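Local atomic coordinates of 2-methyl-aconitate isomerase (Shewanella oneidensis, PDB entry 5K87), a protein that catalyses the cis-trans isomerization of 2-methyl-aconitate in the 2-methylcitrate cycle, by which propionate is broken down. Residues T257-G262 and S277-P282. The protein carries 1 engineered substitution. Residues are numbered along the deposited sequence; the frame is centred on the assembly and turned at random. Where two conformers were deposited one is given.
Sequences TIRAHG and SRQHTP
The R259 guanidinium has the Q279 backbone carbonyl oxygen over one face, 3.6 Å above its plane and off-centre, near the outer part of the group, while R278 O and P282 O lie at its edge, near the plane. Two nitrogens converge end-on upon one acceptor: R259 NH2 is 2.9 Å and NH1 3.1 Å from R278 O. NH1 also donates to P282 O at 3.0 Å, nearly straight (165° at the hydrogen) and along a lone pair. The extended start of the arginine chain brings its CD to 3.3 Å from P282 O, and the bend at chi3 (72°) then swings NE and the guanidinium toward the R278 and P282 carbonyls. Helix 249-266 is thereby tied to the loop before strand 283-288 in the diaminopimelate-epimerase-like fold of the PrpF family, a loop containing the cis peptide bond T281-P282 and leading directly into substrate-binding K283. The Q279 amide, its plane 70° from the guanidinium, brings NE2 within 3.5 Å of R259 NH2; both are donors, and NE2 instead bonds A275 O and E256 OE2. A leucine in place of R259 would probably leave the carbonyls of R278 and P282 without these donors and E256 without its salt-bridge mate at NE.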
loop_
_atom_site.group_PDB
_atom_site.type_symbol
_atom_site.label_atom_id
_atom_site.label_comp_id
_atom_site.label_asym_id
_atom_site.label_seq_id
_atom_site.Cartn_x
_atom_site.Cartn_y
_atom_site.Cartn_z
ATOM N N THR A 257 0.313 19.661 -17.328
ATOM C CA THR A 257 0.320 20.470 -18.546
ATOM C C THR A 257 1.751 20.770 -18.992
ATOM O O THR A 257 2.065 20.698 -20.176
ATOM C CB THR A 257 -0.482 21.779 -18.379
ATOM O OG1 THR A 257 -1.826 21.472 -17.984
ATOM C CG2 THR A 257 -0.513 22.546 -19.694
ATOM N N ILE A 258 2.622 21.084 -18.038
ATOM C CA ILE A 258 4.020 21.335 -18.350
ATOM C C ILE A 258 4.679 20.061 -18.895
ATOM O O ILE A 258 5.416 20.110 -19.882
ATOM C CB ILE A 258 4.792 21.882 -17.143
ATOM C CG1 ILE A 258 4.176 23.206 -16.675
ATOM C CG2 ILE A 258 6.241 22.100 -17.524
ATOM C CD1 ILE A 258 4.673 23.678 -15.319
ATOM N N ARG A 259 4.393 18.922 -18.261
ATOM C CA ARG A 259 4.930 17.639 -18.707
ATOM C C ARG A 259 4.506 17.335 -20.149
ATOM O O ARG A 259 5.313 16.893 -20.962
ATOM C CB ARG A 259 4.498 16.509 -17.767
ATOM C CG ARG A 259 5.246 15.195 -17.987
ATOM C CD ARG A 259 4.623 14.042 -17.185
ATOM N NE ARG A 259 3.342 13.649 -17.754
ATOM C CZ ARG A 259 3.192 12.750 -18.719
ATOM N NH1 ARG A 259 4.227 12.083 -19.218
ATOM N NH2 ARG A 259 1.979 12.505 -19.183
ATOM N N ALA A 260 3.235 17.582 -20.461
ATOM C CA ALA A 260 2.722 17.357 -21.810
ATOM C C ALA A 260 3.439 18.230 -22.832
ATOM O O ALA A 260 3.834 17.765 -23.897
ATOM C CB ALA A 260 1.234 17.625 -21.848
ATOM N N HIS A 261 3.607 19.506 -22.504
ATOM C CA HIS A 261 4.291 20.410 -23.414
ATOM C C HIS A 261 5.760 20.045 -23.578
ATOM O O HIS A 261 6.318 20.167 -24.670
ATOM C CB HIS A 261 4.098 21.862 -22.979
ATOM C CG HIS A 261 2.771 22.418 -23.382
ATOM N ND1 HIS A 261 1.622 22.213 -22.647
ATOM C CD2 HIS A 261 2.397 23.126 -24.474
ATOM C CE1 HIS A 261 0.604 22.795 -23.255
ATOM N NE2 HIS A 261 1.049 23.356 -24.365
ATOM N N GLY A 262 6.383 19.559 -22.508
ATOM C CA GLY A 262 7.748 19.079 -22.594
ATOM C C GLY A 262 7.848 17.853 -23.481
ATOM O O GLY A 262 8.771 17.727 -24.286
ATOM N N SER A 277 -2.655 9.532 -22.312
ATOM C CA SER A 277 -2.470 8.091 -22.318
ATOM C C SER A 277 -1.020 7.708 -22.032
ATOM O O SER A 277 -0.750 6.595 -21.577
ATOM C CB SER A 277 -2.947 7.489 -23.646
ATOM O OG SER A 277 -4.368 7.539 -23.743
ATOM N N ARG A 278 -0.101 8.636 -22.283
ATOM C CA ARG A 278 1.329 8.389 -22.109
ATOM C C ARG A 278 1.780 9.041 -20.799
ATOM O O ARG A 278 2.397 10.106 -20.803
ATOM C CB ARG A 278 2.096 8.976 -23.298
ATOM C CG ARG A 278 3.569 8.600 -23.371
ATOM C CD ARG A 278 4.333 9.542 -24.295
ATOM N NE ARG A 278 5.739 9.171 -24.414
ATOM C CZ ARG A 278 6.256 8.539 -25.463
ATOM N NH1 ARG A 278 7.545 8.231 -25.488
ATOM N NH2 ARG A 278 5.482 8.223 -26.492
ATOM N N GLN A 279 1.469 8.389 -19.686
ATOM C CA GLN A 279 1.681 8.969 -18.360
ATOM C C GLN A 279 3.059 8.687 -17.772
ATOM O O GLN A 279 3.545 9.428 -16.926
ATOM C CB GLN A 279 0.610 8.468 -17.388
ATOM C CG GLN A 279 -0.773 9.064 -17.624
ATOM C CD GLN A 279 -0.866 10.521 -17.210
ATOM O OE1 GLN A 279 -0.668 10.863 -16.040
ATOM N NE2 GLN A 279 -1.161 11.389 -18.169
ATOM N N HIS A 280 3.680 7.604 -18.215
ATOM C CA HIS A 280 4.892 7.083 -17.585
ATOM C C HIS A 280 6.141 7.809 -18.052
ATOM O O HIS A 280 7.066 8.026 -17.280
ATOM C CB HIS A 280 4.941 5.588 -17.905
ATOM C CG HIS A 280 6.061 4.823 -17.272
ATOM N ND1 HIS A 280 6.611 5.119 -16.039
ATOM C CD2 HIS A 280 6.686 3.701 -17.698
ATOM C CE1 HIS A 280 7.550 4.232 -15.756
ATOM N NE2 HIS A 280 7.612 3.359 -16.747
ATOM N N THR A 281 6.161 8.206 -19.313
ATOM C CA THR A 281 7.286 8.954 -19.848
ATOM C C THR A 281 6.748 10.110 -20.685
ATOM O O THR A 281 5.688 9.983 -21.301
ATOM C CB THR A 281 8.200 8.043 -20.710
ATOM O OG1 THR A 281 7.417 7.397 -21.721
ATOM C CG2 THR A 281 8.860 6.971 -19.866
ATOM N N PRO A 282 7.434 11.260 -20.681
ATOM C CA PRO A 282 8.607 11.582 -19.866
ATOM C C PRO A 282 8.211 11.850 -18.422
ATOM O O PRO A 282 7.028 12.058 -18.120
ATOM C CB PRO A 282 9.107 12.883 -20.495
ATOM C CG PRO A 282 7.841 13.550 -20.983
ATOM C CD PRO A 282 7.015 12.404 -21.512
#